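Local coordinates for protein naphthalene dioxygenase large subunit (PDB 2B1X) that is the large subunit of a Rieske-type dioxygenase, carrying a two-iron two-sulfur cluster and a separate iron ion, at residues 59-64 with 101-106; 69-74 with 83-88; 144-149 with 157-162. All blocks are in the same frame, centred on the assembly; numbering follows the deposited sequence.

Contact 1 of 3, residues 59-64 with 101-106; sequences GDYVVR and GNTSHF
Asp60 and Tyr61 pair with Asn102 and Gly101 in a short antiparallel strand contact at one border of the four-stranded sheet of the Rieske domain, where strand 100-102 is outermost. The register rests on two bridges. Tyr61 and Gly101 form the hydrogen-bonded pair, Tyr61 N giving to Gly101 O and Gly101 N returning to Tyr61 O; Asp60 and Asn102 form the non-hydrogen-bonded pair, with CA atoms 4.2 Å apart. Beyond it, Thr103 N donates to Gly59 O at 2.9 Å, from above the carbonyl plane.

On the face bearing Asp60 and Asn102, Asn102 ND2 gives an almost straight bond to Asp60 OD1 (2.9 Å, 175° at the hydrogen). OD1 lies in the amide plane of Asn102, yet the donor stands above the carboxylate, the two planes being nearly perpendicular. Both groups have second partners: Asp60 OD2 accepts from Glu57 N, and ND2 also reaches Arg58 O.

The other face carries the Tyr61 ring. With CG set between the backbone N and the carbonyl carbon (chi1 69°), the ring folds back over Gly101, whose CA lies 4.0 Å from its centroid in a CH-pi contact. Gly101 N lies over the ring centre, the bare backbone meeting its face. The opposite ring face receives the edge of Phe106 in a T-shaped stack, centroids 5.5 Å apart and planes at 76°. Tyr61 OH meets a water at 2.9 Å, which binds Asn102 O weakly.

Phe106 belongs to strand 105-107, an outermost strand of the next sheet, so the edge-to-face pair bridges two sheets. Its side chain is about 10 Å from the iron-sulfur cluster, placing this aromatic packing between the basal sheet and the cluster-binding part of a Rieske domain.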
ATOM      1  N   GLY A  59       0.582  32.841  19.723  1.00 14.71           N
ATOM      2  CA  GLY A  59       1.330  32.305  18.594  1.00 13.53           C
ATOM      3  C   GLY A  59       1.426  30.781  18.540  1.00 13.51           C
ATOM      4  O   GLY A  59       1.714  30.204  17.461  1.00 13.42           O
ATOM      5  N   ASP A  60       1.228  30.125  19.687  1.00 12.83           N
ATOM      6  CA  ASP A  60       1.237  28.655  19.778  1.00 12.47           C
ATOM      7  C   ASP A  60       0.119  28.058  18.897  1.00 12.18           C
ATOM      8  O   ASP A  60      -1.006  28.587  18.829  1.00 12.20           O
ATOM      9  CB  ASP A  60       1.032  28.185  21.212  1.00 11.82           C
ATOM     10  CG  ASP A  60       2.273  28.356  22.108  1.00 13.69           C
ATOM     11  OD1 ASP A  60       3.373  28.729  21.638  1.00 13.95           O
ATOM     12  OD2 ASP A  60       2.236  28.149  23.337  1.00 15.25           O
ATOM     13  N   TYR A  61       0.436  26.959  18.224  1.00 10.65           N
ATOM     14  CA  TYR A  61      -0.567  26.252  17.446  1.00 11.26           C
ATOM     15  C   TYR A  61      -0.280  24.762  17.388  1.00 11.11           C
ATOM     16  O   TYR A  61       0.878  24.347  17.509  1.00 11.22           O
ATOM     17  CB  TYR A  61      -0.617  26.822  16.014  1.00 10.51           C
ATOM     18  CG  TYR A  61       0.612  26.511  15.204  1.00 12.58           C
ATOM     19  CD1 TYR A  61       0.710  25.307  14.480  1.00 14.70           C
ATOM     20  CD2 TYR A  61       1.668  27.425  15.133  1.00 13.05           C
ATOM     21  CE1 TYR A  61       1.857  25.009  13.727  1.00 15.87           C
ATOM     22  CE2 TYR A  61       2.797  27.170  14.366  1.00 15.07           C
ATOM     23  CZ  TYR A  61       2.895  25.954  13.671  1.00 17.56           C
ATOM     24  OH  TYR A  61       4.006  25.676  12.905  1.00 16.66           O
ATOM     25  N   VAL A  62      -1.336  23.976  17.151  1.00 10.85           N
ATOM     26  CA  VAL A  62      -1.220  22.561  16.829  1.00 10.83           C
ATOM     27  C   VAL A  62      -2.124  22.356  15.601  1.00 10.76           C
ATOM     28  O   VAL A  62      -3.048  23.135  15.385  1.00 10.97           O
ATOM     29  CB  VAL A  62      -1.651  21.622  17.998  1.00 10.48           C
ATOM     30  CG1 VAL A  62      -0.666  21.715  19.189  1.00 11.33           C
ATOM     31  CG2 VAL A  62      -3.083  21.908  18.491  1.00 11.53           C
ATOM     32  N   VAL A  63      -1.816  21.357  14.795  1.00 10.26           N
ATOM     33  CA  VAL A  63      -2.656  20.995  13.653  1.00 10.25           C
ATOM     34  C   VAL A  63      -3.479  19.724  13.961  1.00 10.90           C
ATOM     35  O   VAL A  63      -2.923  18.658  14.203  1.00 11.55           O
ATOM     36  CB  VAL A  63      -1.830  20.832  12.384  1.00 10.81           C
ATOM     37  CG1 VAL A  63      -2.747  20.420  11.206  1.00  8.81           C
ATOM     38  CG2 VAL A  63      -1.075  22.166  12.036  1.00 12.22           C
ATOM     39  N   ARG A  64      -4.800  19.841  13.896  1.00 11.05           N
ATOM     40  CA  ARG A  64      -5.715  18.788  14.325  1.00 11.40           C
ATOM     41  C   ARG A  64      -6.830  18.577  13.315  1.00 11.87           C
ATOM     42  O   ARG A  64      -6.883  19.313  12.311  1.00 13.22           O
ATOM     43  CB  ARG A  64      -6.221  19.078  15.739  1.00 10.43           C
ATOM     44  CG  ARG A  64      -5.082  19.168  16.746  1.00 11.90           C
ATOM     45  CD  ARG A  64      -4.464  17.785  17.116  1.00 13.24           C
ATOM     46  NE  ARG A  64      -3.189  17.905  17.808  1.00 11.40           N
ATOM     47  CZ  ARG A  64      -3.043  18.180  19.112  1.00 13.45           C
ATOM     48  NH1 ARG A  64      -4.104  18.376  19.910  1.00  8.57           N
ATOM     49  NH2 ARG A  64      -1.829  18.269  19.626  1.00 11.65           N
ATOM     50  N   GLY A 101       3.871  24.318  16.734  1.00 15.10           N
ATOM     51  CA  GLY A 101       4.880  25.361  16.682  1.00 14.82           C
ATOM     52  C   GLY A 101       4.390  26.671  17.276  1.00 14.41           C
ATOM     53  O   GLY A 101       3.364  26.725  17.947  1.00 14.53           O
ATOM     54  N   ASN A 102       5.119  27.735  16.997  1.00 14.03           N
ATOM     55  CA  ASN A 102       4.713  29.074  17.394  1.00 13.56           C
ATOM     56  C   ASN A 102       5.054  29.994  16.241  1.00 14.50           C
ATOM     57  O   ASN A 102       6.173  29.966  15.720  1.00 14.58           O
ATOM     58  CB  ASN A 102       5.432  29.528  18.684  1.00 14.20           C
ATOM     59  CG  ASN A 102       5.056  30.940  19.104  1.00 13.73           C
ATOM     60  OD1 ASN A 102       5.495  31.925  18.496  1.00 15.97           O
ATOM     61  ND2 ASN A 102       4.252  31.054  20.162  1.00 11.91           N
ATOM     62  N   THR A 103       4.064  30.780  15.824  1.00 14.31           N
ATOM     63  CA  THR A 103       4.236  31.787  14.810  1.00 13.56           C
ATOM     64  C   THR A 103       3.213  32.926  14.941  1.00 13.52           C
ATOM     65  O   THR A 103       2.092  32.731  15.420  1.00 12.96           O
ATOM     66  CB  THR A 103       4.230  31.138  13.385  1.00 13.94           C
ATOM     67  OG1 THR A 103       4.659  32.115  12.453  1.00 13.43           O
ATOM     68  CG2 THR A 103       2.821  30.745  12.902  1.00 11.71           C
ATOM     69  N   SER A 104       3.609  34.124  14.518  1.00 13.40           N
ATOM     70  CA  SER A 104       2.690  35.245  14.476  1.00 13.24           C
ATOM     71  C   SER A 104       1.898  35.255  13.168  1.00 13.22           C
ATOM     72  O   SER A 104       0.804  35.826  13.108  1.00 13.53           O
ATOM     73  CB  SER A 104       3.451  36.567  14.643  1.00 13.52           C
ATOM     74  OG  SER A 104       4.260  36.843  13.512  1.00 13.69           O
ATOM     75  N   HIS A 105       2.447  34.614  12.136  1.00 13.23           N
ATOM     76  CA  HIS A 105       1.862  34.622  10.771  1.00 13.83           C
ATOM     77  C   HIS A 105       2.035  33.279  10.045  1.00 14.13           C
ATOM     78  O   HIS A 105       2.984  32.534  10.314  1.00 13.37           O
ATOM     79  CB  HIS A 105       2.479  35.721   9.880  1.00 13.38           C
ATOM     80  CG  HIS A 105       2.182  37.115  10.344  1.00 16.02           C
ATOM     81  ND1 HIS A 105       2.741  37.643  11.486  1.00 16.29           N
ATOM     82  CD2 HIS A 105       1.358  38.073   9.849  1.00 16.37           C
ATOM     83  CE1 HIS A 105       2.294  38.878  11.662  1.00 18.30           C
ATOM     84  NE2 HIS A 105       1.453  39.163  10.684  1.00 18.08           N
ATOM     85  N   PHE A 106       1.119  33.006   9.120  1.00 13.80           N
ATOM     86  CA  PHE A 106       1.168  31.819   8.278  1.00 14.64           C
ATOM     87  C   PHE A 106       1.304  32.328   6.855  1.00 14.86           C
ATOM     88  O   PHE A 106       0.440  33.033   6.354  1.00 15.43           O
ATOM     89  CB  PHE A 106      -0.085  30.939   8.417  1.00 14.06           C
ATOM     90  CG  PHE A 106      -0.295  30.418   9.801  1.00 15.72           C
ATOM     91  CD1 PHE A 106      -1.316  30.922  10.593  1.00 14.53           C
ATOM     92  CD2 PHE A 106       0.525  29.409  10.312  1.00 14.03           C
ATOM     93  CE1 PHE A 106      -1.506  30.454  11.881  1.00 16.09           C
ATOM     94  CE2 PHE A 106       0.330  28.928  11.603  1.00 16.76           C
ATOM     95  CZ  PHE A 106      -0.687  29.465  12.398  1.00 16.05           C
TER
HETATM   96  O   HOH W   1       5.946  27.757  13.205  1.00 38.74           O

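Contact 2 of 3, residues 69-74 with 83-88; sequences DQFIVC and GHLNAC. With FES (Fe2/s2 (inorganic) cluster), chain H.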
ATOM      1  N   ASP A  69     -10.500  16.679   7.272  1.00 13.68           N
ATOM      2  CA  ASP A  69     -10.271  18.132   7.317  1.00 13.54           C
ATOM      3  C   ASP A  69      -9.240  18.505   8.362  1.00 13.59           C
ATOM      4  O   ASP A  69      -9.319  18.072   9.524  1.00 12.63           O
ATOM      5  CB  ASP A  69     -11.534  18.924   7.568  1.00 13.57           C
ATOM      6  CG  ASP A  69     -12.374  19.047   6.327  1.00 14.58           C
ATOM      7  OD1 ASP A  69     -11.909  19.684   5.344  1.00 13.36           O
ATOM      8  OD2 ASP A  69     -13.499  18.506   6.257  1.00 17.37           O
ATOM      9  N   GLN A  70      -8.310  19.361   7.939  1.00 13.43           N
ATOM     10  CA  GLN A  70      -7.195  19.742   8.747  1.00 13.62           C
ATOM     11  C   GLN A  70      -7.335  21.193   9.199  1.00 13.41           C
ATOM     12  O   GLN A  70      -7.558  22.073   8.369  1.00 13.31           O
ATOM     13  CB  GLN A  70      -5.914  19.528   7.939  1.00 14.08           C
ATOM     14  CG  GLN A  70      -4.661  19.520   8.787  1.00 16.49           C
ATOM     15  CD  GLN A  70      -3.409  19.439   7.928  1.00 17.74           C
ATOM     16  OE1 GLN A  70      -3.143  20.348   7.200  1.00 17.87           O
ATOM     17  NE2 GLN A  70      -2.647  18.357   8.035  1.00 21.67           N
ATOM     18  N   PHE A  71      -7.191  21.422  10.515  1.00 12.38           N
ATOM     19  CA  PHE A  71      -7.394  22.731  11.120  1.00 12.63           C
ATOM     20  C   PHE A  71      -6.197  23.163  11.920  1.00 12.82           C
ATOM     21  O   PHE A  71      -5.616  22.357  12.648  1.00 13.79           O
ATOM     22  CB  PHE A  71      -8.645  22.739  12.021  1.00 11.80           C
ATOM     23  CG  PHE A  71      -9.916  22.610  11.262  1.00 13.55           C
ATOM     24  CD1 PHE A  71     -10.443  21.342  10.966  1.00 12.35           C
ATOM     25  CD2 PHE A  71     -10.571  23.755  10.783  1.00 13.68           C
ATOM     26  CE1 PHE A  71     -11.632  21.216  10.213  1.00 12.14           C
ATOM     27  CE2 PHE A  71     -11.760  23.644  10.030  1.00 14.58           C
ATOM     28  CZ  PHE A  71     -12.276  22.371   9.730  1.00 14.14           C
ATOM     29  N   ILE A  72      -5.808  24.432  11.778  1.00 12.62           N
ATOM     30  CA  ILE A  72      -4.863  25.036  12.725  1.00 12.45           C
ATOM     31  C   ILE A  72      -5.644  25.487  13.965  1.00 13.00           C
ATOM     32  O   ILE A  72      -6.621  26.250  13.859  1.00 12.96           O
ATOM     33  CB  ILE A  72      -4.159  26.276  12.080  1.00 12.48           C
ATOM     34  CG1 ILE A  72      -3.321  25.864  10.872  1.00 12.60           C
ATOM     35  CG2 ILE A  72      -3.290  26.983  13.071  1.00 11.26           C
ATOM     36  CD1 ILE A  72      -3.057  27.063   9.936  1.00 12.33           C
ATOM     37  N   VAL A  73      -5.217  25.018  15.136  1.00 12.59           N
ATOM     38  CA  VAL A  73      -5.856  25.427  16.364  1.00 12.22           C
ATOM     39  C   VAL A  73      -4.808  26.235  17.100  1.00 12.48           C
ATOM     40  O   VAL A  73      -3.772  25.703  17.437  1.00 12.00           O
ATOM     41  CB  VAL A  73      -6.355  24.193  17.192  1.00 12.52           C
ATOM     42  CG1 VAL A  73      -6.972  24.645  18.548  1.00 11.51           C
ATOM     43  CG2 VAL A  73      -7.365  23.407  16.372  1.00  9.95           C
ATOM     44  N   CYS A  74      -5.052  27.523  17.299  1.00 12.71           N
ATOM     45  CA  CYS A  74      -3.996  28.397  17.806  1.00 14.12           C
ATOM     46  C   CYS A  74      -4.488  29.429  18.803  1.00 14.52           C
ATOM     47  O   CYS A  74      -5.686  29.678  18.917  1.00 15.24           O
ATOM     48  CB  CYS A  74      -3.250  29.074  16.652  1.00 14.58           C
ATOM     49  SG  CYS A  74      -4.236  30.214  15.644  1.00 17.84           S
ATOM     50  N   GLY A  83      -9.631  28.407  15.355  1.00 14.89           N
ATOM     51  CA  GLY A  83      -9.553  27.203  14.557  1.00 14.86           C
ATOM     52  C   GLY A  83      -9.711  27.617  13.095  1.00 14.83           C
ATOM     53  O   GLY A  83     -10.765  28.112  12.717  1.00 14.82           O
ATOM     54  N   HIS A  84      -8.644  27.433  12.306  1.00 13.34           N
ATOM     55  CA  HIS A  84      -8.585  27.836  10.905  1.00 12.49           C
ATOM     56  C   HIS A  84      -8.415  26.634  10.021  1.00 11.90           C
ATOM     57  O   HIS A  84      -7.485  25.862  10.235  1.00 11.07           O
ATOM     58  CB  HIS A  84      -7.318  28.655  10.625  1.00 12.37           C
ATOM     59  CG  HIS A  84      -7.104  29.828  11.519  1.00 13.96           C
ATOM     60  ND1 HIS A  84      -8.004  30.879  11.612  1.00 13.88           N
ATOM     61  CD2 HIS A  84      -6.050  30.160  12.298  1.00 12.52           C
ATOM     62  CE1 HIS A  84      -7.531  31.778  12.454  1.00 13.26           C
ATOM     63  NE2 HIS A  84      -6.338  31.377  12.862  1.00 13.81           N
ATOM     64  N   LEU A  85      -9.229  26.495   8.976  1.00 12.08           N
ATOM     65  CA  LEU A  85      -8.984  25.473   7.978  1.00 11.21           C
ATOM     66  C   LEU A  85      -7.594  25.682   7.372  1.00 12.05           C
ATOM     67  O   LEU A  85      -7.261  26.791   6.902  1.00 12.49           O
ATOM     68  CB  LEU A  85     -10.070  25.492   6.866  1.00 10.46           C
ATOM     69  CG  LEU A  85      -9.912  24.436   5.750  1.00 10.80           C
ATOM     70  CD1 LEU A  85     -10.282  23.062   6.308  1.00  9.49           C
ATOM     71  CD2 LEU A  85     -10.790  24.785   4.517  1.00  8.20           C
ATOM     72  N   ASN A  86      -6.784  24.623   7.353  1.00 12.00           N
ATOM     73  CA  ASN A  86      -5.396  24.731   6.923  1.00 11.76           C
ATOM     74  C   ASN A  86      -5.233  24.669   5.402  1.00 12.38           C
ATOM     75  O   ASN A  86      -4.531  23.796   4.854  1.00 12.34           O
ATOM     76  CB  ASN A  86      -4.556  23.665   7.608  1.00 12.28           C
ATOM     77  CG  ASN A  86      -3.068  23.869   7.392  1.00 12.92           C
ATOM     78  OD1 ASN A  86      -2.631  24.949   7.011  1.00 13.76           O
ATOM     79  ND2 ASN A  86      -2.284  22.807   7.602  1.00 12.73           N
ATOM     80  N   ALA A  87      -5.869  25.620   4.730  1.00 12.45           N
ATOM     81  CA  ALA A  87      -6.019  25.611   3.281  1.00 12.37           C
ATOM     82  C   ALA A  87      -6.064  27.048   2.856  1.00 13.07           C
ATOM     83  O   ALA A  87      -7.021  27.753   3.171  1.00 13.79           O
ATOM     84  CB  ALA A  87      -7.312  24.873   2.861  1.00 11.54           C
ATOM     85  N   CYS A  88      -5.025  27.488   2.147  1.00 12.49           N
ATOM     86  CA  CYS A  88      -4.950  28.826   1.586  1.00 12.36           C
ATOM     87  C   CYS A  88      -6.173  29.091   0.709  1.00 12.14           C
ATOM     88  O   CYS A  88      -6.652  28.192   0.008  1.00 12.64           O
ATOM     89  CB  CYS A  88      -3.661  28.963   0.756  1.00 12.27           C
ATOM     90  SG  CYS A  88      -3.398  30.625   0.072  1.00 12.89           S
TER
HETATM   91 FE1  FES H 501      -1.556  30.762  -3.944  1.00 20.90          FE
HETATM   92 FE2  FES H 501      -1.559  30.091  -1.271  1.00 20.79          FE
HETATM   93  S1  FES H 501      -0.742  31.931  -2.208  1.00 22.34           S
HETATM   94  S2  FES H 501      -2.183  28.837  -3.019  1.00 20.74           S
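The beta hairpin of strands 69-75 and 81-85 leads into the iron-sulfur site: beyond its paired residues Phe71 and Leu85, Ile72 and His84, the second segment runs on to Cys88, whose SG binds FE2 of the cluster at 2.3 Å. Cys108 supplies the other protein sulfur on this iron.

Ile72 and His84 fix the antiparallel register as a hydrogen-bonded pair: Ile72 N gives to His84 O at 2.7 Å and His84 N to Ile72 O at 2.8 Å. Asn86 N extends the pairing by donating to Gln70 O (171° at the hydrogen). The strand ends at Leu85, and an inverse gamma turn centred on Asn86, closed by a weak bond, leads to the first cluster-binding loop of the Rieske fold.

The Gln70 and Asn86 side chains run alongside each other in the same direction, their amide planes tilted by 29°. Asn86 ND2 reaches Gln70 OE1 at 2.6 Å, from above the carbonyl plane and bent to 137° at the hydrogen. ND2 also gives to Cys96 O, while Gln70 OE1 takes a bond from Gln94.

Leu85 CD1 sits over one face of the Phe71 ring, towards its rim, 4.0 Å from CZ. Phe387 of the second subunit packs on both residues. On the other face of the sheet, Cys74 SG approaches the His84 ring obliquely, 3.7 Å from NE2, itself bonded to Asn117 O.

Contact 3 of 3, residues 144-149 with 157-162; sequences PMPNLA and GSLDPH
Met145, Pro146 and Asn147 meet Gly157, Ser158 and Leu159 in a contact close-packed on its inner side and opening to solvent around Pro161 and His162. Inside, Met145 CG stands anti to the backbone N (chi1 175°) and 4.0 Å from Gly157 CA, and the chain then bends at its next two torsions against the Gly157 backbone. SD comes 3.6 Å from Ser158 O and 3.8 Å from Leu159 CD1, the two side chains crossing at about a right angle. Phe71 touches both Met145 and Leu159, and Gln386 of the second subunit, another copy of this protein, packs on Leu159.

The frame is the beta hairpin of strands 147-151 and 154-158, with Asn147 and Ser158 as a hydrogen-bonded antiparallel pair: Ser158 N gives to Asn147 O at 2.8 Å, and Asn147 N to Ser158 O at 3.0 Å.

Segment 157-162 leaves the sheet through an ST turn, Asp160 N giving to Ser158 OG, and an Asx turn, His162 N giving to Asp160 OD1. Ser158 OG is also bonded to His44 O. The side-chain amide of Asn147 reaches across to the departing chain: ND2 binds Asp160 O at 2.8 Å, nearly straight (170°) and on a carbonyl lone pair. At the margin Pro146, touched by Phe387 of the second subunit, lies alongside Leu159, its CG 3.4 Å from Leu159 O. The exposed Pro161 touches Pro146 more thinly, CD to CB at 4.2 Å.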
ATOM      1  N   PRO A 144     -12.876  29.869   9.043  1.00 13.83           N
ATOM      2  CA  PRO A 144     -13.010  29.479  10.440  1.00 14.01           C
ATOM      3  C   PRO A 144     -13.696  28.117  10.544  1.00 14.15           C
ATOM      4  O   PRO A 144     -14.493  27.745   9.667  1.00 13.11           O
ATOM      5  CB  PRO A 144     -13.919  30.578  11.038  1.00 14.00           C
ATOM      6  CG  PRO A 144     -14.134  31.596   9.999  1.00 14.58           C
ATOM      7  CD  PRO A 144     -13.795  30.967   8.672  1.00 14.19           C
ATOM      8  N   MET A 145     -13.334  27.367  11.573  1.00 14.30           N
ATOM      9  CA  MET A 145     -14.179  26.271  12.072  1.00 14.99           C
ATOM     10  C   MET A 145     -15.588  26.857  12.292  1.00 14.98           C
ATOM     11  O   MET A 145     -15.725  27.848  13.003  1.00 15.85           O
ATOM     12  CB  MET A 145     -13.609  25.774  13.407  1.00 15.11           C
ATOM     13  CG  MET A 145     -14.440  24.693  14.135  1.00 16.10           C
ATOM     14  SD  MET A 145     -14.452  23.168  13.111  1.00 18.01           S
ATOM     15  CE  MET A 145     -12.750  22.639  13.495  1.00 16.81           C
ATOM     16  N   PRO A 146     -16.611  26.285  11.657  1.00 15.08           N
ATOM     17  CA  PRO A 146     -17.970  26.826  11.732  1.00 14.71           C
ATOM     18  C   PRO A 146     -18.451  26.981  13.164  1.00 14.73           C
ATOM     19  O   PRO A 146     -19.080  27.969  13.462  1.00 14.28           O
ATOM     20  CB  PRO A 146     -18.802  25.781  10.976  1.00 14.54           C
ATOM     21  CG  PRO A 146     -17.828  25.189   9.991  1.00 15.29           C
ATOM     22  CD  PRO A 146     -16.528  25.107  10.762  1.00 15.29           C
ATOM     23  N   ASN A 147     -18.159  26.013  14.029  1.00 14.46           N
ATOM     24  CA  ASN A 147     -18.471  26.142  15.434  1.00 14.62           C
ATOM     25  C   ASN A 147     -17.261  25.727  16.292  1.00 14.76           C
ATOM     26  O   ASN A 147     -16.749  24.616  16.159  1.00 13.94           O
ATOM     27  CB  ASN A 147     -19.723  25.315  15.774  1.00 14.68           C
ATOM     28  CG  ASN A 147     -20.920  26.174  16.097  1.00 16.00           C
ATOM     29  OD1 ASN A 147     -20.842  27.060  16.933  1.00 20.19           O
ATOM     30  ND2 ASN A 147     -22.033  25.902  15.458  1.00 16.29           N
ATOM     31  N   LEU A 148     -16.797  26.637  17.141  1.00 15.04           N
ATOM     32  CA  LEU A 148     -15.649  26.351  17.998  1.00 14.81           C
ATOM     33  C   LEU A 148     -15.959  26.754  19.426  1.00 15.53           C
ATOM     34  O   LEU A 148     -16.490  27.839  19.664  1.00 16.06           O
ATOM     35  CB  LEU A 148     -14.397  27.103  17.519  1.00 14.03           C
ATOM     36  CG  LEU A 148     -13.041  26.834  18.216  1.00 14.20           C
ATOM     37  CD1 LEU A 148     -12.380  25.546  17.749  1.00 12.60           C
ATOM     38  CD2 LEU A 148     -12.063  28.020  17.992  1.00 15.17           C
ATOM     39  N   ALA A 149     -15.618  25.895  20.379  1.00 15.41           N
ATOM     40  CA  ALA A 149     -15.897  26.177  21.792  1.00 16.03           C
ATOM     41  C   ALA A 149     -15.009  25.356  22.701  1.00 16.78           C
ATOM     42  O   ALA A 149     -14.378  24.397  22.275  1.00 17.25           O
ATOM     43  CB  ALA A 149     -17.396  25.917  22.151  1.00 15.68           C
ATOM     44  N   GLY A 157     -14.639  21.292  18.094  1.00 12.32           N
ATOM     45  CA  GLY A 157     -15.182  21.939  16.921  1.00 12.54           C
ATOM     46  C   GLY A 157     -16.276  21.140  16.272  1.00 12.71           C
ATOM     47  O   GLY A 157     -16.366  19.892  16.406  1.00 13.93           O
ATOM     48  N   SER A 158     -17.148  21.853  15.588  1.00 12.55           N
ATOM     49  CA  SER A 158     -18.192  21.210  14.805  1.00 12.78           C
ATOM     50  C   SER A 158     -18.210  21.847  13.421  1.00 13.13           C
ATOM     51  O   SER A 158     -18.011  23.063  13.270  1.00 12.83           O
ATOM     52  CB  SER A 158     -19.567  21.316  15.486  1.00 12.73           C
ATOM     53  OG  SER A 158     -20.592  20.988  14.552  1.00 13.07           O
ATOM     54  N   LEU A 159     -18.447  21.020  12.416  1.00 13.28           N
ATOM     55  CA  LEU A 159     -18.547  21.500  11.041  1.00 13.64           C
ATOM     56  C   LEU A 159     -19.902  22.152  10.718  1.00 14.65           C
ATOM     57  O   LEU A 159     -20.092  22.705   9.617  1.00 14.83           O
ATOM     58  CB  LEU A 159     -18.269  20.326  10.090  1.00 13.32           C
ATOM     59  CG  LEU A 159     -16.862  20.233   9.491  1.00 14.49           C
ATOM     60  CD1 LEU A 159     -15.769  21.138  10.140  1.00 12.25           C
ATOM     61  CD2 LEU A 159     -16.394  18.795   9.289  1.00 12.60           C
ATOM     62  N   ASP A 160     -20.842  22.060  11.661  1.00 14.85           N
ATOM     63  CA  ASP A 160     -22.222  22.488  11.464  1.00 16.26           C
ATOM     64  C   ASP A 160     -22.433  23.861  12.131  1.00 16.96           C
ATOM     65  O   ASP A 160     -22.314  23.997  13.360  1.00 16.74           O
ATOM     66  CB  ASP A 160     -23.162  21.417  12.038  1.00 16.77           C
ATOM     67  CG  ASP A 160     -24.642  21.777  11.923  1.00 17.70           C
ATOM     68  OD1 ASP A 160     -25.014  22.829  11.341  1.00 19.72           O
ATOM     69  OD2 ASP A 160     -25.506  21.016  12.378  1.00 18.68           O
ATOM     70  N   PRO A 161     -22.667  24.890  11.323  1.00 18.19           N
ATOM     71  CA  PRO A 161     -22.862  26.241  11.853  1.00 19.07           C
ATOM     72  C   PRO A 161     -24.103  26.342  12.730  1.00 19.80           C
ATOM     73  O   PRO A 161     -24.158  27.238  13.576  1.00 20.34           O
ATOM     74  CB  PRO A 161     -22.982  27.115  10.583  1.00 18.69           C
ATOM     75  CG  PRO A 161     -23.230  26.209   9.500  1.00 19.37           C
ATOM     76  CD  PRO A 161     -22.727  24.856   9.857  1.00 17.66           C
ATOM     77  N   HIS A 162     -25.046  25.412  12.566  1.00 21.15           N
ATOM     78  CA  HIS A 162     -26.323  25.437  13.293  1.00 22.19           C
ATOM     79  C   HIS A 162     -26.390  24.393  14.422  1.00 22.10           C
ATOM     80  O   HIS A 162     -27.466  24.096  14.929  1.00 22.72           O
ATOM     81  CB  HIS A 162     -27.498  25.247  12.324  1.00 23.06           C
ATOM     82  CG  HIS A 162     -27.481  26.189  11.168  1.00 25.41           C
ATOM     83  ND1 HIS A 162     -27.550  27.556  11.324  1.00 27.91           N
ATOM     84  CD2 HIS A 162     -27.372  25.967   9.836  1.00 28.55           C
ATOM     85  CE1 HIS A 162     -27.498  28.137  10.141  1.00 29.73           C
ATOM     86  NE2 HIS A 162     -27.385  27.196   9.220  1.00 30.31           N
TER

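In the fold
Contacts 1 and 2 lie in one antiparallel sheet of the Rieske domain, ordered 81-85, 69-75, 60-66, 100-102: contact 2 joins the first pair of strands and contact 1 the last. Their centres are 10 Å apart, and adjacent strands 60-66 and 69-75 connect them. Along the chain, contact 2 is nested inside the loop closed by contact 1. Contact 3 follows both in sequence, in a separate three-stranded sheet. Its centre lies 12 Å from that of contact 2, which it touches, and 19 Å from that of contact 1, which it does not. Contact 2 is thus the middle element, leading towards the cluster, and shares with contact 3 the border with the second subunit.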